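Local coordinates for protein putative angiotensinogen (Lampetra fluviatilis, PDB 5INW) that belongs to the serpin family of serine protease inhibitors, binds heparin and, with heparin's help, inhibits thrombin, at residues 177-182 with 203-208; 239-244 with 411-416; 282-287 with 342-347. The protein carries 1 engineered substitution. One frame throughout, in Å; residues are numbered along the deposited sequence.

Contact 1: residues 177-182 with 203-208; sequences FSKKGL and VDFGDS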
loop_
_atom_site.group_PDB
_atom_site.type_symbol
_atom_site.label_atom_id
_atom_site.label_comp_id
_atom_site.label_asym_id
_atom_site.label_seq_id
_atom_site.Cartn_x
_atom_site.Cartn_y
_atom_site.Cartn_z
ATOM N N PHE A 177 18.855 0.213 -7.785
ATOM C CA PHE A 177 20.011 -0.480 -8.345
ATOM C C PHE A 177 20.178 -0.100 -9.813
ATOM O O PHE A 177 19.198 0.021 -10.543
ATOM C CB PHE A 177 19.824 -1.995 -8.194
ATOM C CG PHE A 177 19.632 -2.440 -6.793
ATOM C CD1 PHE A 177 20.717 -2.524 -5.932
ATOM C CD2 PHE A 177 18.336 -2.768 -6.319
ATOM C CE1 PHE A 177 20.566 -2.960 -4.629
ATOM C CE2 PHE A 177 18.166 -3.209 -4.983
ATOM C CZ PHE A 177 19.297 -3.290 -4.130
ATOM N N SER A 178 21.415 -0.000 -10.259
ATOM C CA SER A 178 21.720 0.373 -11.641
ATOM C C SER A 178 22.777 -0.549 -12.259
ATOM O O SER A 178 23.702 -1.009 -11.571
ATOM C CB SER A 178 22.163 1.845 -11.664
ATOM O OG SER A 178 22.754 2.197 -12.892
ATOM N N LYS A 179 22.652 -0.776 -13.575
ATOM C CA LYS A 179 23.683 -1.552 -14.350
ATOM C C LYS A 179 25.076 -0.967 -14.194
ATOM O O LYS A 179 25.260 0.255 -14.216
ATOM C CB LYS A 179 23.354 -1.619 -15.827
ATOM C CG LYS A 179 24.058 -2.707 -16.600
ATOM C CD LYS A 179 23.645 -2.645 -18.071
ATOM C CE LYS A 179 23.745 -3.989 -18.783
ATOM N NZ LYS A 179 25.149 -4.389 -19.074
ATOM N N LYS A 180 26.041 -1.848 -13.987
ATOM C CA LYS A 180 27.385 -1.438 -13.585
ATOM C C LYS A 180 28.065 -0.580 -14.621
ATOM O O LYS A 180 28.675 0.420 -14.279
ATOM C CB LYS A 180 28.274 -2.646 -13.265
ATOM C CG LYS A 180 29.525 -2.280 -12.472
ATOM C CD LYS A 180 30.355 -3.512 -12.158
ATOM C CE LYS A 180 31.236 -3.829 -13.351
ATOM N NZ LYS A 180 32.146 -4.970 -13.112
ATOM N N GLY A 181 27.943 -0.927 -15.876
ATOM C CA GLY A 181 28.504 -0.037 -16.900
ATOM C C GLY A 181 27.806 1.313 -17.160
ATOM O O GLY A 181 28.347 2.165 -17.818
ATOM N N LEU A 182 26.602 1.500 -16.646
ATOM C CA LEU A 182 25.648 2.427 -17.223
ATOM C C LEU A 182 25.759 3.804 -16.587
ATOM O O LEU A 182 25.445 3.958 -15.398
ATOM C CB LEU A 182 24.222 1.874 -17.052
ATOM C CG LEU A 182 23.105 2.792 -17.491
ATOM C CD1 LEU A 182 23.144 2.932 -19.004
ATOM C CD2 LEU A 182 21.754 2.287 -17.020
ATOM N N VAL A 203 25.328 -2.661 -9.923
ATOM C CA VAL A 203 25.228 -4.115 -9.858
ATOM C C VAL A 203 25.531 -4.708 -11.190
ATOM O O VAL A 203 25.210 -4.098 -12.221
ATOM C CB VAL A 203 23.809 -4.565 -9.513
ATOM C CG1 VAL A 203 23.694 -6.083 -9.496
ATOM C CG2 VAL A 203 23.392 -4.009 -8.174
ATOM N N ASP A 204 26.185 -5.878 -11.159
ATOM C CA ASP A 204 26.462 -6.666 -12.345
ATOM C C ASP A 204 25.275 -7.605 -12.497
ATOM O O ASP A 204 25.241 -8.687 -11.911
ATOM C CB ASP A 204 27.778 -7.421 -12.192
ATOM C CG ASP A 204 28.178 -8.212 -13.449
ATOM O OD1 ASP A 204 27.460 -8.217 -14.471
ATOM O OD2 ASP A 204 29.246 -8.857 -13.405
ATOM N N PHE A 205 24.274 -7.177 -13.258
ATOM C CA PHE A 205 23.090 -8.004 -13.492
ATOM C C PHE A 205 23.402 -9.145 -14.444
ATOM O O PHE A 205 22.563 -10.037 -14.585
ATOM C CB PHE A 205 21.928 -7.183 -14.086
ATOM C CG PHE A 205 21.469 -6.033 -13.222
ATOM C CD1 PHE A 205 20.821 -6.259 -12.044
ATOM C CD2 PHE A 205 21.629 -4.713 -13.648
ATOM C CE1 PHE A 205 20.348 -5.203 -11.284
ATOM C CE2 PHE A 205 21.154 -3.654 -12.889
ATOM C CZ PHE A 205 20.508 -3.903 -11.704
ATOM N N GLY A 206 24.514 -9.063 -15.184
ATOM C CA GLY A 206 24.975 -10.151 -16.052
ATOM C C GLY A 206 25.199 -11.453 -15.291
ATOM O O GLY A 206 24.709 -12.493 -15.693
ATOM N N ASP A 207 25.922 -11.373 -14.186
ATOM C CA ASP A 207 26.036 -12.459 -13.237
ATOM C C ASP A 207 24.832 -12.435 -12.330
ATOM O O ASP A 207 24.916 -11.996 -11.188
ATOM C CB ASP A 207 27.310 -12.280 -12.423
ATOM C CG ASP A 207 27.567 -13.429 -11.453
ATOM O OD1 ASP A 207 26.757 -14.432 -11.403
ATOM O OD2 ASP A 207 28.598 -13.294 -10.736
ATOM N N SER A 208 23.707 -12.944 -12.822
ATOM C CA SER A 208 22.400 -12.719 -12.169
ATOM C C SER A 208 22.071 -13.516 -10.881
ATOM O O SER A 208 21.256 -13.049 -10.067
ATOM C CB SER A 208 21.271 -12.914 -13.186
ATOM O OG SER A 208 21.169 -14.280 -13.559
#
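Phe-205, from the loop that follows a short strand, turns the edge of its ring onto the backbone of the neighbouring strand rather than meeting a side chain face on. Its CE2 comes 3.3 Å from Lys-179 N, near the plane of the ring, and CZ reaches Phe-177 CB at 4.1 Å. The ring gets there because its CG stands anti to its own carbonyl carbon (chi1 -59°). Val-203 CB of the same segment lies 3.9 Å above one face, offset toward the rim. Val-203 also does the pairing: it forms a parallel bridge with Lys-179, and its N donates to Ser-178 O at 2.8 Å, nearly along the C=O axis although the hydrogen bond is bent at the proton (138°). Its CG2 meets Phe-177 CD1 at 3.8 Å, the two side chains crossing obliquely. Beyond Lys-179 the strand gives way to a type I turn, closed by Leu-182 N on Lys-179 O at 3.0 Å. Lys-180, on that turn, brings its CB to Val-203 O, and its NZ stays 4.9 Å from Asp-204 OD2, opposite charges that do not touch. Helix 208-221 covers the apolar side, with Met-215 against both phenylalanines. An alanine at Phe-205 would remove the ring edge resting on Lys-179 N and Phe-177 CB, and would probably loosen the loop against the strand. The chemistry is thus divided: the Val-203 N to Ser-178 O bond and buried apolar groups hold the end of the parallel pair, while the lysine and aspartate ends outside would probably add only a weak, solvent-screened attraction.

Contact 2: residues 239-244 with 411-416; sequences SLVIVN and ETVVGI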
loop_
_atom_site.group_PDB
_atom_site.type_symbol
_atom_site.label_atom_id
_atom_site.label_comp_id
_atom_site.label_asym_id
_atom_site.label_seq_id
_atom_site.Cartn_x
_atom_site.Cartn_y
_atom_site.Cartn_z
ATOM N N SER A 239 18.695 -3.018 -16.761
ATOM C CA SER A 239 19.458 -1.815 -16.673
ATOM C C SER A 239 19.241 -1.050 -15.372
ATOM O O SER A 239 20.205 -0.474 -14.859
ATOM C CB SER A 239 19.162 -0.958 -17.893
ATOM O OG SER A 239 20.084 -1.312 -18.915
ATOM N N LEU A 240 18.024 -1.063 -14.823
ATOM C CA LEU A 240 17.809 -0.641 -13.428
ATOM C C LEU A 240 16.694 -1.419 -12.774
ATOM O O LEU A 240 15.831 -1.958 -13.465
ATOM C CB LEU A 240 17.407 0.818 -13.321
ATOM C CG LEU A 240 18.441 1.875 -13.627
ATOM C CD1 LEU A 240 18.334 2.248 -15.110
ATOM C CD2 LEU A 240 18.238 3.081 -12.697
ATOM N N VAL A 241 16.715 -1.421 -11.438
ATOM C CA VAL A 241 15.643 -1.953 -10.611
ATOM C C VAL A 241 15.376 -0.963 -9.499
ATOM O O VAL A 241 16.290 -0.646 -8.776
ATOM C CB VAL A 241 16.042 -3.297 -9.994
ATOM C CG1 VAL A 241 14.912 -3.844 -9.131
ATOM C CG2 VAL A 241 16.329 -4.261 -11.104
ATOM N N ILE A 242 14.137 -0.516 -9.341
ATOM C CA ILE A 242 13.738 0.448 -8.314
ATOM C C ILE A 242 12.914 -0.310 -7.317
ATOM O O ILE A 242 12.129 -1.109 -7.697
ATOM C CB ILE A 242 12.842 1.552 -8.922
ATOM C CG1 ILE A 242 13.683 2.433 -9.859
ATOM C CG2 ILE A 242 12.189 2.436 -7.871
ATOM C CD1 ILE A 242 12.859 3.214 -10.858
ATOM N N VAL A 243 13.106 -0.028 -6.040
ATOM C CA VAL A 243 12.451 -0.778 -4.954
ATOM C C VAL A 243 11.936 0.192 -3.922
ATOM O O VAL A 243 12.659 1.069 -3.460
ATOM C CB VAL A 243 13.463 -1.706 -4.245
ATOM C CG1 VAL A 243 12.914 -2.213 -2.931
ATOM C CG2 VAL A 243 13.874 -2.827 -5.177
ATOM N N ASN A 244 10.676 0.065 -3.585
ATOM C CA ASN A 244 10.170 0.637 -2.347
ATOM C C ASN A 244 9.723 -0.525 -1.480
ATOM O O ASN A 244 9.064 -1.458 -1.942
ATOM C CB ASN A 244 8.955 1.558 -2.545
ATOM C CG ASN A 244 8.433 2.049 -1.243
ATOM O OD1 ASN A 244 7.641 1.382 -0.578
ATOM N ND2 ASN A 244 9.001 3.143 -0.775
ATOM N N GLU A 411 5.890 -4.097 -0.701
ATOM C CA GLU A 411 7.118 -4.094 -1.506
ATOM C C GLU A 411 6.707 -3.822 -2.941
ATOM O O GLU A 411 5.911 -4.586 -3.487
ATOM C CB GLU A 411 7.651 -5.494 -1.532
ATOM C CG GLU A 411 7.873 -6.162 -0.186
ATOM C CD GLU A 411 8.405 -7.578 -0.325
ATOM O OE1 GLU A 411 8.159 -8.254 -1.361
ATOM O OE2 GLU A 411 9.066 -8.023 0.632
ATOM N N THR A 412 7.220 -2.745 -3.531
ATOM C CA THR A 412 7.046 -2.492 -4.939
ATOM C C THR A 412 8.402 -2.558 -5.615
ATOM O O THR A 412 9.355 -1.945 -5.165
ATOM C CB THR A 412 6.503 -1.115 -5.128
ATOM O OG1 THR A 412 5.377 -0.978 -4.254
ATOM C CG2 THR A 412 6.123 -0.864 -6.577
ATOM N N VAL A 413 8.458 -3.298 -6.714
ATOM C CA VAL A 413 9.651 -3.504 -7.491
ATOM C C VAL A 413 9.370 -3.075 -8.937
ATOM O O VAL A 413 8.394 -3.511 -9.518
ATOM C CB VAL A 413 10.095 -4.984 -7.432
ATOM C CG1 VAL A 413 11.340 -5.219 -8.272
ATOM C CG2 VAL A 413 10.404 -5.352 -6.032
ATOM N N VAL A 414 10.295 -2.307 -9.534
ATOM C CA VAL A 414 10.195 -1.851 -10.919
ATOM C C VAL A 414 11.433 -2.296 -11.647
ATOM O O VAL A 414 12.524 -2.114 -11.150
ATOM C CB VAL A 414 10.124 -0.327 -10.997
ATOM C CG1 VAL A 414 9.849 0.119 -12.429
ATOM C CG2 VAL A 414 9.011 0.209 -10.086
ATOM N N GLY A 415 11.287 -2.911 -12.810
ATOM C CA GLY A 415 12.465 -3.381 -13.545
ATOM C C GLY A 415 12.529 -2.579 -14.801
ATOM O O GLY A 415 11.518 -2.482 -15.506
ATOM N N ILE A 416 13.692 -2.019 -15.103
ATOM C CA ILE A 416 13.863 -1.190 -16.262
ATOM C C ILE A 416 14.859 -1.877 -17.220
ATOM O O ILE A 416 15.932 -2.230 -16.809
ATOM C CB ILE A 416 14.442 0.200 -15.878
ATOM C CG1 ILE A 416 13.727 0.855 -14.698
ATOM C CG2 ILE A 416 14.435 1.174 -17.075
ATOM C CD1 ILE A 416 12.506 1.641 -15.046
#
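Glu-411 enters the pairing through its backbone, its CA-H directed at Asn-244 O. Thr-412 then forms a hydrogen-bonded pair with Asn-244: Thr-412 N reaches Asn-244 O at 2.8 Å, and Asn-244 N returns to Thr-412 O at 2.9 Å. Its OG1, anti to the carbonyl carbon, bonds instead to Ser-112 and His-395, and Asn-244 OD1 also binds Ser-112, so the buried polar groups are met from outside the two strands. Val-413 lies on the other face of the sheet, opposite Val-243, and its CG1 sits alongside Val-241 CG1 at 3.9 Å, the two valines pointing the same way. Val-414 returns to the face of Thr-412 and exchanges two backbone bonds with Ile-242, their CB atoms 3.9 Å apart; helix 110-122 covers this face through Val-119 and Val-120 on Ile-242. Gly-415 stands across from Val-241 in a non-hydrogen-bonded pair. At Ile-416 the regular pattern breaks into a classic beta bulge, its O accepting both Ser-239 N at 2.9 Å and Leu-240 N at 3.1 Å. The first donor comes nearly along the C=O axis, the second from above the carbonyl plane. Strand 405-417, antiparallel to both 238-251 and 389-401, is the cleaved reactive loop inserted into sheet A, the hallmark of a cleaved serpin.

Contact 3: residues 282-287 with 342-347; sequences RAKLSY and NHYVQL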
loop_
_atom_site.group_PDB
_atom_site.type_symbol
_atom_site.label_atom_id
_atom_site.label_comp_id
_atom_site.label_asym_id
_atom_site.label_seq_id
_atom_site.Cartn_x
_atom_site.Cartn_y
_atom_site.Cartn_z
ATOM N N ARG A 282 -14.751 -5.680 24.603
ATOM C CA ARG A 282 -15.705 -4.664 24.920
ATOM C C ARG A 282 -14.859 -3.418 25.120
ATOM O O ARG A 282 -14.221 -3.275 26.168
ATOM C CB ARG A 282 -16.528 -5.037 26.166
ATOM C CG ARG A 282 -17.948 -4.498 26.093
ATOM C CD ARG A 282 -18.703 -4.449 27.417
ATOM N NE ARG A 282 -18.248 -3.352 28.269
ATOM C CZ ARG A 282 -18.857 -2.927 29.376
ATOM N NH1 ARG A 282 -19.978 -3.497 29.806
ATOM N NH2 ARG A 282 -18.331 -1.913 30.065
ATOM N N ALA A 283 -14.831 -2.530 24.120
ATOM C CA ALA A 283 -14.179 -1.222 24.287
ATOM C C ALA A 283 -14.970 -0.059 23.683
ATOM O O ALA A 283 -15.956 -0.273 22.973
ATOM C CB ALA A 283 -12.771 -1.274 23.736
ATOM N N LYS A 284 -14.515 1.159 23.987
ATOM C CA LYS A 284 -15.103 2.410 23.489
ATOM C C LYS A 284 -14.580 2.766 22.082
ATOM O O LYS A 284 -13.554 3.426 21.939
ATOM C CB LYS A 284 -14.798 3.551 24.468
ATOM C CG LYS A 284 -15.247 3.259 25.885
ATOM C CD LYS A 284 -15.031 4.433 26.817
ATOM C CE LYS A 284 -15.461 4.018 28.201
ATOM N NZ LYS A 284 -15.409 5.155 29.146
ATOM N N LEU A 285 -15.317 2.367 21.050
ATOM C CA LEU A 285 -14.894 2.533 19.677
ATOM C C LEU A 285 -15.885 3.370 18.943
ATOM O O LEU A 285 -17.072 3.245 19.175
ATOM C CB LEU A 285 -14.813 1.170 19.024
ATOM C CG LEU A 285 -13.855 0.231 19.765
ATOM C CD1 LEU A 285 -14.007 -1.205 19.292
ATOM C CD2 LEU A 285 -12.412 0.704 19.605
ATOM N N SER A 286 -15.407 4.216 18.047
ATOM C CA SER A 286 -16.293 4.949 17.152
ATOM C C SER A 286 -16.820 4.021 16.088
ATOM O O SER A 286 -16.046 3.314 15.466
ATOM C CB SER A 286 -15.564 6.104 16.480
ATOM O OG SER A 286 -15.268 7.075 17.466
ATOM N N TYR A 287 -18.131 4.049 15.869
ATOM C CA TYR A 287 -18.776 3.264 14.819
ATOM C C TYR A 287 -19.941 4.074 14.280
ATOM O O TYR A 287 -20.318 5.085 14.857
ATOM C CB TYR A 287 -19.274 1.925 15.362
ATOM C CG TYR A 287 -20.376 2.042 16.391
ATOM C CD1 TYR A 287 -20.110 2.622 17.627
ATOM C CD2 TYR A 287 -21.688 1.592 16.125
ATOM C CE1 TYR A 287 -21.108 2.778 18.571
ATOM C CE2 TYR A 287 -22.689 1.733 17.071
ATOM C CZ TYR A 287 -22.398 2.321 18.294
ATOM O OH TYR A 287 -23.364 2.463 19.270
ATOM N N ASN A 342 -18.390 7.105 22.185
ATOM C CA ASN A 342 -17.662 6.408 23.250
ATOM C C ASN A 342 -18.567 6.090 24.426
ATOM O O ASN A 342 -18.437 6.623 25.536
ATOM C CB ASN A 342 -16.388 7.156 23.648
ATOM C CG ASN A 342 -15.420 7.299 22.478
ATOM O OD1 ASN A 342 -15.131 8.402 22.040
ATOM N ND2 ASN A 342 -14.941 6.186 21.952
ATOM N N HIS A 343 -19.542 5.248 24.083
ATOM C CA HIS A 343 -20.052 4.205 24.935
ATOM C C HIS A 343 -19.363 2.940 24.432
ATOM O O HIS A 343 -19.018 2.832 23.262
ATOM C CB HIS A 343 -21.584 4.087 24.820
ATOM C CG HIS A 343 -22.285 5.403 24.902
ATOM N ND1 HIS A 343 -22.661 5.972 26.099
ATOM C CD2 HIS A 343 -22.632 6.286 23.936
ATOM C CE1 HIS A 343 -23.236 7.138 25.866
ATOM N NE2 HIS A 343 -23.235 7.351 24.561
ATOM N N TYR A 344 -19.195 1.974 25.324
ATOM C CA TYR A 344 -18.594 0.691 25.000
ATOM C C TYR A 344 -19.332 -0.055 23.867
ATOM O O TYR A 344 -20.564 -0.029 23.773
ATOM C CB TYR A 344 -18.548 -0.210 26.248
ATOM C CG TYR A 344 -17.493 0.122 27.320
ATOM C CD1 TYR A 344 -16.217 -0.438 27.274
ATOM C CD2 TYR A 344 -17.804 0.932 28.414
ATOM C CE1 TYR A 344 -15.271 -0.173 28.252
ATOM C CE2 TYR A 344 -16.860 1.198 29.401
ATOM C CZ TYR A 344 -15.594 0.641 29.316
ATOM O OH TYR A 344 -14.668 0.907 30.291
ATOM N N VAL A 345 -18.556 -0.749 23.045
ATOM C CA VAL A 345 -19.057 -1.523 21.911
ATOM C C VAL A 345 -18.619 -2.982 22.029
ATOM O O VAL A 345 -17.537 -3.274 22.583
ATOM C CB VAL A 345 -18.499 -0.956 20.596
ATOM C CG1 VAL A 345 -19.046 -1.722 19.404
ATOM C CG2 VAL A 345 -18.840 0.523 20.486
ATOM N N GLN A 346 -19.438 -3.883 21.491
ATOM C CA GLN A 346 -19.128 -5.307 21.444
ATOM C C GLN A 346 -18.515 -5.665 20.106
ATOM O O GLN A 346 -19.215 -5.735 19.102
ATOM C CB GLN A 346 -20.406 -6.115 21.630
ATOM C CG GLN A 346 -21.052 -5.953 22.990
ATOM C CD GLN A 346 -20.265 -6.639 24.082
ATOM O OE1 GLN A 346 -19.171 -7.177 23.826
ATOM N NE2 GLN A 346 -20.800 -6.629 25.311
ATOM N N LEU A 347 -17.204 -5.890 20.081
ATOM C CA LEU A 347 -16.517 -6.114 18.811
ATOM C C LEU A 347 -16.100 -7.548 18.680
ATOM O O LEU A 347 -15.621 -8.138 19.642
ATOM C CB LEU A 347 -15.290 -5.225 18.679
ATOM C CG LEU A 347 -14.473 -5.376 17.383
ATOM C CD1 LEU A 347 -15.236 -4.961 16.149
ATOM C CD2 LEU A 347 -13.174 -4.583 17.478
#
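Val-345 is the centre of the close-packed half. Its CG2, anti to the carbonyl carbon, reaches Tyr-287 CE1 at 3.7 Å and also lies against Leu-285 O. Next to it Leu-285 CD1 meets Leu-347 CD2 at 3.9 Å, the two leucines crossing at about a right angle. The backbone bonds here are unequal: Val-345 N donates to Ala-283 O at 2.6 Å, from above the carbonyl plane, whereas Ala-283 N to Val-345 O is weak at 3.2 Å. The solvent side is built around the exposed ring of Tyr-344, which is flanked on both faces. Over one face comes the guanidinium of Arg-282 in a cation-pi contact, CZ 4.2 Å from the ring centroid and the two planes 51° apart. The extended chain of Lys-284 crosses the opposite face obliquely, CE 3.8 Å from the centroid in a CH-pi contact. A bend at chi3 (75°) swings the arginine head over the ring, while its CG rests on the amide of Gln-346; Arg-282 also touches a crystal neighbour, so its pose may owe something to the lattice. The pairing joins strand 273-283 to strand 345-359 within serpin sheet C. Leu-285 and Leu-347 pack on Leu-300 of strand 295-301, and along Gln-346 and Leu-347 the C-terminal peptide, a separate chain, adds a parallel strand to that sheet, its Val-6 touching Val-345.

Overall arrangement
Contacts 1 and 2 are neighbours, centres 13 Å apart, because strands 168-179 and 238-251 lie side by side in the central sheet: Lys-179 N meets Ser-239 O at 2.8 Å and Phe-177 N meets Val-241 O at 2.9 Å, probable hydrogen bonds both. From the loop at contact 1 the pairing thus passes through residues 239-244 to the strand 411-416 of contact 2, where the cleaved reactive loop lies. Contact 3 is at the far end of the molecule, its centre about 43 Å from that of contact 2 and 55 Å from that of contact 1. Long strand 345-359 runs from contact 3 back toward the central sheet, which it joins beside strand 389-401.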